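Local coordinates for uncharacterized protein (Bordetella bronchiseptica, PDB 4XG0), which probably acts as an ATP-dependent kinase of the DUF1537 family, which phosphorylates acid sugars in catabolic pathways, at residues Y27-S38 with E72-R81; A89-R100 with A121-G131. One frame throughout, in Å; residues are numbered along the deposited sequence. Where two conformers were deposited one is given.

Contact 1: Y27-S38 with E72-R81; sequences YIGIVADDLTGS and EVLAVTTHSR
Arg-81 grips the carboxylate of Asp-33 side-on with two nitrogens: NE reaches OD2 at 3.0 Å and NH1 reaches OD1 at 3.1 Å. Both oxygens lie close to the guanidinium plane, but OD2 is met from above the carboxylate plane, the two flat groups being turned 43° apart. A second carboxylate, that of Asp-34, stacks over one guanidinium face, planes 21° apart; its OD2 is 3.6 Å from Arg-81 NH2, a long ion pair through charge alone. Asp-34 is the N-cap of helix 35-47: with CG set between its backbone N and carbonyl carbon (chi1 79°), its OD1 accepts a capping bond from Gly-37 N, which helps to keep the carboxylate in place. The guanidinium is thus held at its edge by one aspartate and covered by the other, and NH1 also hydrogen-bonds a citrate, probably from the crystallisation liquor.

Behind this cluster, Ser-80 N donates to Asp-33 O, and Thr-77 OG1 accepts from His-79 N in an ST turn, which shapes the loop carrying Arg-81. Further back, strands 28-32 and 73-77 run parallel, joined by alternating backbone bonds from Ile-28 N to Glu-72 O through to Thr-78 N to Ala-32 O. On the face bearing Ile-30, its CD1 lies 3.6 Å from Val-73 CG1, under helix 35-47. The two strands are neighbours in the eight-stranded parallel sheet of an alpha/beta domain. The pocket lies at their C-terminal ends, the usual place for a ligand site in such folds, and the citrate may mark the pocket for an acid sugar.

Contact 2: A89-R100 with A121-G131; sequences AAVVRGEVERLR and AEIDAARLAWG
Trp-130 O, near the C-terminal end of helix 119-130, accepts from Arg-100 NH1 at 3.0 Å. The oxygen lies near the guanidinium plane, yet the donor stands 72° out of the carbonyl plane, so NH1 comes down on the carbonyl from above. Ala-129 O sits over one face of the same guanidinium and is met instead by a water that also donates to Glu-97 OE2. A bend at chi3 (49°) turns the Arg-100 head toward these carbonyls, while its CG passes 4.0 Å from CZ3 of the Trp-130 ring. The ring itself is tied down through NE1 to Gln-232 O.

Toward the N-terminal ends the contact becomes apolar and close. Val-96 CG1 presses on Ala-129 CB at 3.6 Å and meets the tryptophan ring at its edge, and its CG2 faces Ala-126 CB. One turn earlier, Val-92 sits between Glu-122 and Ala-126: CG1 lies 3.8 Å from Ala-126 CB, whereas CG2 rests 3.5 Å from Glu-122 OE1. That carboxylate forms a salt bridge with Lys-109 through OE1 and is hydrogen-bonded to Ser-80 through OE2. Ala-89 CB meets Ala-125 CB at 4.1 Å.

Small alanines along helix 119-130 let the segment axes come within 8.2 Å at a crossing angle of -25°. Close, nearly parallel packing of this kind is typical of neighbouring helices covering one face of a parallel alpha/beta sheet.

From the N terminus, strand 28-32 leads into helix 35-47 and the edge strand 52-54 before the chain returns as strand 73-77, where contact 1 closes the loop. Helix 85-101 follows directly, strand 106-110 then pairs with the other side of strand 28-32, and helix 119-130 comes back against helix 85-101 to form contact 2. The two contacts are thus in series, neither nested nor crossed. They meet where sheet and helices join: Ser-80 OG probably hydrogen-bonds Glu-122 OE2 (2.6 Å), and Val-31 CG2 packs on Leu-99 CD1. Together they tie the second and third strands from one edge of the N-terminal domain's sheet to the helices packed on it.

Contact 1: Y27-S38 with E72-R81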
loop_
_atom_site.group_PDB
_atom_site.type_symbol
_atom_site.label_atom_id
_atom_site.label_comp_id
_atom_site.label_asym_id
_atom_site.label_seq_id
_atom_site.Cartn_x
_atom_site.Cartn_y
_atom_site.Cartn_z
ATOM N N TYR A 27 14.534 2.840 -4.972
ATOM C CA TYR A 27 14.144 1.770 -4.069
ATOM C C TYR A 27 13.370 0.663 -4.787
ATOM O O TYR A 27 13.565 -0.521 -4.499
ATOM C CB TYR A 27 13.305 2.368 -2.951
ATOM C CG TYR A 27 12.786 1.363 -1.947
ATOM C CD1 TYR A 27 13.675 0.622 -1.162
ATOM C CD2 TYR A 27 11.445 1.180 -1.762
ATOM C CE1 TYR A 27 13.219 -0.261 -0.225
ATOM C CE2 TYR A 27 10.962 0.257 -0.834
ATOM C CZ TYR A 27 11.873 -0.454 -0.067
ATOM O OH TYR A 27 11.394 -1.343 0.866
ATOM N N ILE A 28 12.493 1.047 -5.716
ATOM C CA ILE A 28 11.641 0.092 -6.435
ATOM C C ILE A 28 11.912 0.200 -7.900
ATOM O O ILE A 28 12.014 1.287 -8.437
ATOM C CB ILE A 28 10.167 0.412 -6.212
ATOM C CG1 ILE A 28 9.773 0.144 -4.765
ATOM C CG2 ILE A 28 9.296 -0.392 -7.174
ATOM C CD1 ILE A 28 8.621 0.990 -4.287
ATOM N N GLY A 29 12.077 -0.934 -8.557
ATOM C CA GLY A 29 12.174 -0.976 -10.000
ATOM C C GLY A 29 10.945 -1.667 -10.582
ATOM O O GLY A 29 10.522 -2.705 -10.079
ATOM N N ILE A 30 10.379 -1.084 -11.634
ATOM C CA ILE A 30 9.260 -1.657 -12.377
ATOM C C ILE A 30 9.723 -1.997 -13.810
ATOM O O ILE A 30 10.100 -1.120 -14.578
ATOM C CB ILE A 30 8.076 -0.676 -12.487
ATOM C CG1 ILE A 30 7.512 -0.329 -11.121
ATOM C CG2 ILE A 30 6.981 -1.307 -13.356
ATOM C CD1 ILE A 30 6.643 0.919 -11.208
ATOM N N VAL A 31 9.739 -3.289 -14.158
ATOM C CA VAL A 31 10.033 -3.733 -15.522
ATOM C C VAL A 31 8.737 -4.169 -16.238
ATOM O O VAL A 31 8.145 -5.185 -15.872
ATOM C CB VAL A 31 10.992 -4.944 -15.496
ATOM C CG1 VAL A 31 11.331 -5.388 -16.911
ATOM C CG2 VAL A 31 12.249 -4.614 -14.737
ATOM N N ALA A 32 8.293 -3.396 -17.229
ATOM C CA ALA A 32 7.099 -3.730 -18.004
ATOM C C ALA A 32 7.450 -4.101 -19.420
ATOM O O ALA A 32 8.404 -3.574 -19.979
ATOM C CB ALA A 32 6.142 -2.560 -18.014
ATOM N N ASP A 33 6.666 -4.992 -20.024
ATOM C CA ASP A 33 6.981 -5.407 -21.372
ATOM C C ASP A 33 6.420 -4.501 -22.475
ATOM O O ASP A 33 6.707 -4.707 -23.647
ATOM C CB ASP A 33 6.598 -6.885 -21.589
ATOM C CG ASP A 33 5.103 -7.126 -21.564
ATOM O OD1 ASP A 33 4.367 -6.349 -20.923
ATOM O OD2 ASP A 33 4.668 -8.107 -22.228
ATOM N N ASP A 34 5.654 -3.474 -22.138
ATOM C CA ASP A 34 5.256 -2.553 -23.180
ATOM C C ASP A 34 5.058 -1.150 -22.610
ATOM O O ASP A 34 5.044 -0.963 -21.393
ATOM C CB ASP A 34 4.037 -3.068 -23.955
ATOM C CG ASP A 34 2.733 -2.850 -23.246
ATOM O OD1 ASP A 34 2.714 -2.571 -22.018
ATOM O OD2 ASP A 34 1.688 -2.997 -23.939
ATOM N N LEU A 35 4.955 -0.174 -23.503
ATOM C CA LEU A 35 4.895 1.224 -23.090
ATOM C C LEU A 35 3.624 1.541 -22.318
ATOM O O LEU A 35 3.651 2.272 -21.332
ATOM C CB LEU A 35 4.972 2.126 -24.329
ATOM C CG LEU A 35 4.918 3.632 -24.071
ATOM C CD1 LEU A 35 6.168 4.076 -23.329
ATOM C CD2 LEU A 35 4.752 4.392 -25.389
ATOM N N THR A 36 2.502 1.009 -22.777
ATOM C CA THR A 36 1.237 1.305 -22.142
ATOM C C THR A 36 1.279 0.824 -20.689
ATOM O O THR A 36 0.886 1.536 -19.770
ATOM C CB THR A 36 0.061 0.651 -22.896
ATOM O OG1 THR A 36 -0.128 1.318 -24.151
ATOM C CG2 THR A 36 -1.207 0.740 -22.109
ATOM N N GLY A 37 1.768 -0.396 -20.490
ATOM C CA GLY A 37 1.821 -0.989 -19.168
ATOM C C GLY A 37 2.793 -0.280 -18.238
ATOM O O GLY A 37 2.514 -0.100 -17.049
ATOM N N SER A 38 3.940 0.115 -18.768
ATOM C CA SER A 38 4.894 0.841 -17.961
ATOM C C SER A 38 4.267 2.125 -17.401
ATOM O O SER A 38 4.376 2.395 -16.207
ATOM C CB SER A 38 6.124 1.175 -18.787
ATOM O OG SER A 38 7.195 1.568 -17.955
ATOM N N GLU A 72 12.550 7.576 -6.361
ATOM C CA GLU A 72 12.349 6.420 -5.502
ATOM C C GLU A 72 11.962 5.193 -6.334
ATOM O O GLU A 72 12.377 4.057 -6.046
ATOM C CB GLU A 72 11.270 6.759 -4.465
ATOM C CG GLU A 72 11.629 8.014 -3.618
ATOM C CD GLU A 72 10.512 8.474 -2.669
ATOM O OE1 GLU A 72 10.691 8.222 -1.461
ATOM O OE2 GLU A 72 9.488 9.076 -3.109
ATOM N N VAL A 73 11.202 5.439 -7.401
ATOM C CA VAL A 73 10.695 4.365 -8.299
ATOM C C VAL A 73 11.133 4.657 -9.719
ATOM O O VAL A 73 10.994 5.777 -10.200
ATOM C CB VAL A 73 9.145 4.305 -8.284
ATOM C CG1 VAL A 73 8.577 3.249 -9.233
ATOM C CG2 VAL A 73 8.636 4.099 -6.894
ATOM N N LEU A 74 11.693 3.643 -10.387
ATOM C CA LEU A 74 12.083 3.775 -11.790
ATOM C C LEU A 74 11.347 2.731 -12.608
ATOM O O LEU A 74 11.479 1.552 -12.328
ATOM C CB LEU A 74 13.593 3.607 -11.973
ATOM C CG LEU A 74 14.141 3.633 -13.416
ATOM C CD1 LEU A 74 13.599 4.761 -14.304
ATOM C CD2 LEU A 74 15.671 3.697 -13.402
ATOM N N ALA A 75 10.576 3.189 -13.597
ATOM C CA ALA A 75 9.791 2.330 -14.486
ATOM C C ALA A 75 10.315 2.345 -15.913
ATOM O O ALA A 75 10.630 3.397 -16.490
ATOM C CB ALA A 75 8.327 2.737 -14.466
ATOM N N VAL A 76 10.427 1.150 -16.500
ATOM C CA VAL A 76 11.007 1.011 -17.815
ATOM C C VAL A 76 10.175 0.043 -18.650
ATOM O O VAL A 76 9.451 -0.769 -18.106
ATOM C CB VAL A 76 12.437 0.459 -17.717
ATOM C CG1 VAL A 76 13.223 1.287 -16.738
ATOM C CG2 VAL A 76 12.413 -0.988 -17.266
ATOM N N THR A 77 10.275 0.165 -19.968
ATOM C CA THR A 77 9.651 -0.802 -20.849
ATOM C C THR A 77 10.722 -1.547 -21.636
ATOM O O THR A 77 11.706 -0.957 -22.121
ATOM C CB THR A 77 8.672 -0.180 -21.850
ATOM O OG1 THR A 77 8.293 -1.187 -22.798
ATOM C CG2 THR A 77 9.309 0.979 -22.582
ATOM N N THR A 78 10.548 -2.848 -21.759
ATOM C CA THR A 78 11.508 -3.642 -22.523
ATOM C C THR A 78 11.080 -3.775 -23.983
ATOM O O THR A 78 11.771 -4.406 -24.770
ATOM C CB THR A 78 11.645 -5.051 -21.930
ATOM O OG1 THR A 78 10.342 -5.570 -21.689
ATOM C CG2 THR A 78 12.413 -5.034 -20.621
ATOM N N HIS A 79 9.932 -3.198 -24.344
ATOM C CA HIS A 79 9.312 -3.417 -25.671
ATOM C C HIS A 79 9.464 -4.848 -26.165
ATOM O O HIS A 79 9.809 -5.060 -27.333
ATOM C CB HIS A 79 9.909 -2.506 -26.747
ATOM C CG HIS A 79 10.494 -1.232 -26.226
ATOM N ND1 HIS A 79 9.844 -0.018 -26.331
ATOM C CD2 HIS A 79 11.685 -0.971 -25.641
ATOM C CE1 HIS A 79 10.604 0.928 -25.818
ATOM N NE2 HIS A 79 11.730 0.382 -25.391
ATOM N N SER A 80 9.175 -5.821 -25.308
ATOM C CA SER A 80 9.519 -7.213 -25.606
ATOM C C SER A 80 8.335 -8.148 -25.852
ATOM O O SER A 80 8.548 -9.336 -26.141
ATOM C CB SER A 80 10.348 -7.767 -24.455
ATOM O OG SER A 80 9.615 -7.687 -23.246
ATOM N N ARG A 81 7.104 -7.641 -25.790
ATOM C CA ARG A 81 5.915 -8.507 -25.892
ATOM C C ARG A 81 5.825 -9.291 -27.225
ATOM O O ARG A 81 5.493 -10.487 -27.233
ATOM C CB ARG A 81 4.643 -7.690 -25.674
ATOM C CG ARG A 81 3.387 -8.539 -25.517
ATOM C CD ARG A 81 2.199 -7.678 -25.170
ATOM N NE ARG A 81 2.261 -7.197 -23.792
ATOM C CZ ARG A 81 1.282 -6.553 -23.174
ATOM N NH1 ARG A 81 1.445 -6.161 -21.918
ATOM N NH2 ARG A 81 0.136 -6.297 -23.793
HETATM O O HOH W 1 5.876 -4.628 -26.539
#

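Contact 2: A89-R100 with A121-G131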
loop_
_atom_site.group_PDB
_atom_site.type_symbol
_atom_site.label_atom_id
_atom_site.label_comp_id
_atom_site.label_asym_id
_atom_site.label_seq_id
_atom_site.Cartn_x
_atom_site.Cartn_y
_atom_site.Cartn_z
ATOM N N ALA A 89 14.028 -12.551 -23.317
ATOM C CA ALA A 89 14.778 -12.887 -22.116
ATOM C C ALA A 89 16.005 -12.010 -22.020
ATOM O O ALA A 89 16.328 -11.488 -20.946
ATOM C CB ALA A 89 15.176 -14.343 -22.127
ATOM N N ALA A 90 16.684 -11.827 -23.150
ATOM C CA ALA A 90 17.905 -11.037 -23.175
ATOM C C ALA A 90 17.695 -9.618 -22.633
ATOM O O ALA A 90 18.425 -9.163 -21.751
ATOM C CB ALA A 90 18.461 -10.973 -24.588
ATOM N N VAL A 91 16.731 -8.910 -23.198
ATOM C CA VAL A 91 16.490 -7.528 -22.789
ATOM C C VAL A 91 16.093 -7.465 -21.311
ATOM O O VAL A 91 16.555 -6.589 -20.579
ATOM C CB VAL A 91 15.445 -6.842 -23.696
ATOM C CG1 VAL A 91 14.127 -7.611 -23.706
ATOM C CG2 VAL A 91 15.209 -5.393 -23.240
ATOM N N VAL A 92 15.264 -8.408 -20.872
ATOM C CA VAL A 92 14.764 -8.440 -19.486
ATOM C C VAL A 92 15.899 -8.665 -18.459
ATOM O O VAL A 92 15.974 -7.982 -17.461
ATOM C CB VAL A 92 13.651 -9.501 -19.333
ATOM C CG1 VAL A 92 13.339 -9.808 -17.887
ATOM C CG2 VAL A 92 12.414 -9.114 -20.112
ATOM N N ARG A 93 16.819 -9.588 -18.719
ATOM C CA ARG A 93 17.902 -9.856 -17.759
ATOM C C ARG A 93 18.843 -8.658 -17.617
ATOM O O ARG A 93 19.432 -8.400 -16.543
ATOM C CB ARG A 93 18.726 -11.084 -18.210
ATOM C CG ARG A 93 19.774 -10.799 -19.270
ATOM C CD ARG A 93 20.596 -12.062 -19.552
ATOM N NE ARG A 93 19.719 -13.200 -19.826
ATOM C CZ ARG A 93 19.492 -13.723 -21.031
ATOM N NH1 ARG A 93 18.665 -14.754 -21.150
ATOM N NH2 ARG A 93 20.081 -13.234 -22.115
ATOM N N GLY A 94 18.991 -7.927 -18.714
ATOM C CA GLY A 94 19.869 -6.778 -18.747
ATOM C C GLY A 94 19.313 -5.605 -17.972
ATOM O O GLY A 94 20.073 -4.860 -17.376
ATOM N N GLU A 95 18.003 -5.451 -17.997
ATOM C CA GLU A 95 17.388 -4.329 -17.275
ATOM C C GLU A 95 17.365 -4.668 -15.786
ATOM O O GLU A 95 17.640 -3.808 -14.931
ATOM C CB GLU A 95 15.977 -4.036 -17.804
ATOM C CG GLU A 95 15.925 -3.622 -19.279
ATOM C CD GLU A 95 16.608 -2.293 -19.544
ATOM O OE1 GLU A 95 16.292 -1.344 -18.818
ATOM O OE2 GLU A 95 17.464 -2.203 -20.457
ATOM N N VAL A 96 17.038 -5.918 -15.462
ATOM C CA VAL A 96 17.011 -6.327 -14.059
ATOM C C VAL A 96 18.405 -6.176 -13.426
ATOM O O VAL A 96 18.539 -5.683 -12.297
ATOM C CB VAL A 96 16.386 -7.735 -13.901
ATOM C CG1 VAL A 96 16.519 -8.243 -12.482
ATOM C CG2 VAL A 96 14.933 -7.681 -14.313
ATOM N N GLU A 97 19.454 -6.548 -14.156
ATOM C CA GLU A 97 20.811 -6.314 -13.667
ATOM C C GLU A 97 21.099 -4.829 -13.404
ATOM O O GLU A 97 21.630 -4.453 -12.351
ATOM C CB GLU A 97 21.849 -6.864 -14.654
ATOM C CG GLU A 97 23.209 -6.160 -14.581
ATOM C CD GLU A 97 23.757 -6.058 -13.161
ATOM O OE1 GLU A 97 24.685 -5.239 -12.941
ATOM O OE2 GLU A 97 23.254 -6.797 -12.276
ATOM N N ARG A 98 20.759 -3.977 -14.364
ATOM C CA ARG A 98 20.987 -2.542 -14.192
ATOM C C ARG A 98 20.285 -1.988 -12.940
ATOM O O ARG A 98 20.867 -1.190 -12.199
ATOM C CB ARG A 98 20.523 -1.759 -15.419
ATOM C CG ARG A 98 21.243 -2.063 -16.721
ATOM C CD ARG A 98 21.050 -0.917 -17.704
ATOM N NE ARG A 98 21.017 -1.353 -19.100
ATOM C CZ ARG A 98 22.039 -1.288 -19.954
ATOM N NH1 ARG A 98 21.873 -1.712 -21.199
ATOM N NH2 ARG A 98 23.222 -0.803 -19.583
ATOM N N LEU A 99 19.038 -2.401 -12.719
ATOM C CA LEU A 99 18.254 -1.907 -11.579
ATOM C C LEU A 99 18.878 -2.373 -10.260
ATOM O O LEU A 99 18.994 -1.611 -9.317
ATOM C CB LEU A 99 16.799 -2.376 -11.679
ATOM C CG LEU A 99 16.041 -1.775 -12.857
ATOM C CD1 LEU A 99 14.758 -2.501 -13.091
ATOM C CD2 LEU A 99 15.728 -0.262 -12.581
ATOM N N ARG A 100 19.298 -3.629 -10.196
ATOM C CA ARG A 100 19.888 -4.113 -8.965
ATOM C C ARG A 100 21.221 -3.410 -8.728
ATOM O O ARG A 100 21.479 -2.887 -7.641
ATOM C CB ARG A 100 20.063 -5.633 -9.002
ATOM C CG ARG A 100 19.947 -6.272 -7.623
ATOM C CD ARG A 100 20.322 -7.732 -7.638
ATOM N NE ARG A 100 21.596 -7.965 -8.311
ATOM C CZ ARG A 100 22.097 -9.167 -8.546
ATOM N NH1 ARG A 100 21.419 -10.244 -8.151
ATOM N NH2 ARG A 100 23.261 -9.271 -9.174
ATOM N N ALA A 121 9.730 -17.189 -20.370
ATOM C CA ALA A 121 11.126 -16.871 -20.660
ATOM C C ALA A 121 11.547 -15.631 -19.866
ATOM O O ALA A 121 12.612 -15.603 -19.257
ATOM C CB ALA A 121 11.336 -16.659 -22.174
ATOM N N GLU A 122 10.666 -14.641 -19.843
ATOM C CA GLU A 122 10.989 -13.340 -19.207
ATOM C C GLU A 122 10.975 -13.504 -17.697
ATOM O O GLU A 122 11.827 -12.951 -17.006
ATOM C CB GLU A 122 10.025 -12.232 -19.648
ATOM C CG GLU A 122 10.147 -11.813 -21.112
ATOM C CD GLU A 122 9.424 -10.502 -21.393
ATOM O OE1 GLU A 122 9.045 -9.838 -20.408
ATOM O OE2 GLU A 122 9.246 -10.121 -22.576
ATOM N N ILE A 123 10.057 -14.317 -17.179
ATOM C CA ILE A 123 9.987 -14.537 -15.731
ATOM C C ILE A 123 11.220 -15.232 -15.175
ATOM O O ILE A 123 11.802 -14.775 -14.204
ATOM C CB ILE A 123 8.704 -15.288 -15.328
ATOM C CG1 ILE A 123 7.514 -14.327 -15.436
ATOM C CG2 ILE A 123 8.837 -15.853 -13.917
ATOM C CD1 ILE A 123 6.169 -15.040 -15.461
ATOM N N ASP A 124 11.640 -16.339 -15.783
ATOM C CA ASP A 124 12.873 -16.973 -15.354
ATOM C C ASP A 124 14.093 -16.060 -15.432
ATOM O O ASP A 124 14.909 -16.041 -14.525
ATOM C CB ASP A 124 13.120 -18.236 -16.182
ATOM C CG ASP A 124 12.177 -19.355 -15.807
ATOM O OD1 ASP A 124 11.646 -19.324 -14.671
ATOM O OD2 ASP A 124 11.978 -20.263 -16.648
ATOM N N ALA A 125 14.217 -15.300 -16.511
ATOM C CA ALA A 125 15.366 -14.428 -16.686
ATOM C C ALA A 125 15.368 -13.341 -15.613
ATOM O O ALA A 125 16.403 -12.997 -15.065
ATOM C CB ALA A 125 15.356 -13.804 -18.072
ATOM N N ALA A 126 14.188 -12.833 -15.290
ATOM C CA ALA A 126 14.103 -11.747 -14.315
ATOM C C ALA A 126 14.441 -12.269 -12.921
ATOM O O ALA A 126 15.193 -11.655 -12.185
ATOM C CB ALA A 126 12.716 -11.130 -14.329
ATOM N N ARG A 127 13.891 -13.414 -12.562
ATOM C CA ARG A 127 14.049 -13.923 -11.208
ATOM C C ARG A 127 15.486 -14.325 -10.922
ATOM O O ARG A 127 16.010 -14.123 -9.821
ATOM C CB ARG A 127 13.149 -15.134 -11.015
ATOM C CG ARG A 127 13.187 -15.635 -9.608
ATOM C CD ARG A 127 12.404 -16.906 -9.476
ATOM N NE ARG A 127 12.683 -17.811 -10.576
ATOM C CZ ARG A 127 13.840 -18.438 -10.739
ATOM N NH1 ARG A 127 14.830 -18.224 -9.877
ATOM N NH2 ARG A 127 14.010 -19.260 -11.768
ATOM N N LEU A 128 16.116 -14.924 -11.915
ATOM C CA LEU A 128 17.502 -15.352 -11.765
ATOM C C LEU A 128 18.418 -14.133 -11.633
ATOM O O LEU A 128 19.377 -14.138 -10.860
ATOM C CB LEU A 128 17.922 -16.185 -12.966
ATOM C CG LEU A 128 17.305 -17.579 -13.033
ATOM C CD1 LEU A 128 17.739 -18.266 -14.320
ATOM C CD2 LEU A 128 17.721 -18.397 -11.820
ATOM N N ALA A 129 18.104 -13.085 -12.386
ATOM C CA ALA A 129 18.920 -11.882 -12.389
ATOM C C ALA A 129 18.757 -11.134 -11.074
ATOM O O ALA A 129 19.665 -10.407 -10.650
ATOM C CB ALA A 129 18.556 -10.991 -13.561
ATOM N N TRP A 130 17.596 -11.312 -10.435
ATOM C CA TRP A 130 17.286 -10.597 -9.193
ATOM C C TRP A 130 18.004 -11.247 -8.014
ATOM O O TRP A 130 18.614 -10.560 -7.202
ATOM C CB TRP A 130 15.773 -10.533 -8.951
ATOM C CG TRP A 130 15.378 -9.756 -7.718
ATOM C CD1 TRP A 130 14.845 -10.257 -6.569
ATOM C CD2 TRP A 130 15.497 -8.331 -7.515
ATOM N NE1 TRP A 130 14.619 -9.233 -5.660
ATOM C CE2 TRP A 130 15.015 -8.050 -6.223
ATOM C CE3 TRP A 130 15.970 -7.274 -8.304
ATOM C CZ2 TRP A 130 14.966 -6.744 -5.708
ATOM C CZ3 TRP A 130 15.932 -5.991 -7.794
ATOM C CH2 TRP A 130 15.450 -5.739 -6.503
ATOM N N GLY A 131 17.964 -12.570 -7.926
ATOM C CA GLY A 131 18.723 -13.243 -6.881
ATOM C C GLY A 131 18.520 -14.743 -6.867
ATOM O O GLY A 131 17.542 -15.252 -7.413
HETATM O O HOH W 2 22.031 -9.185 -11.648
#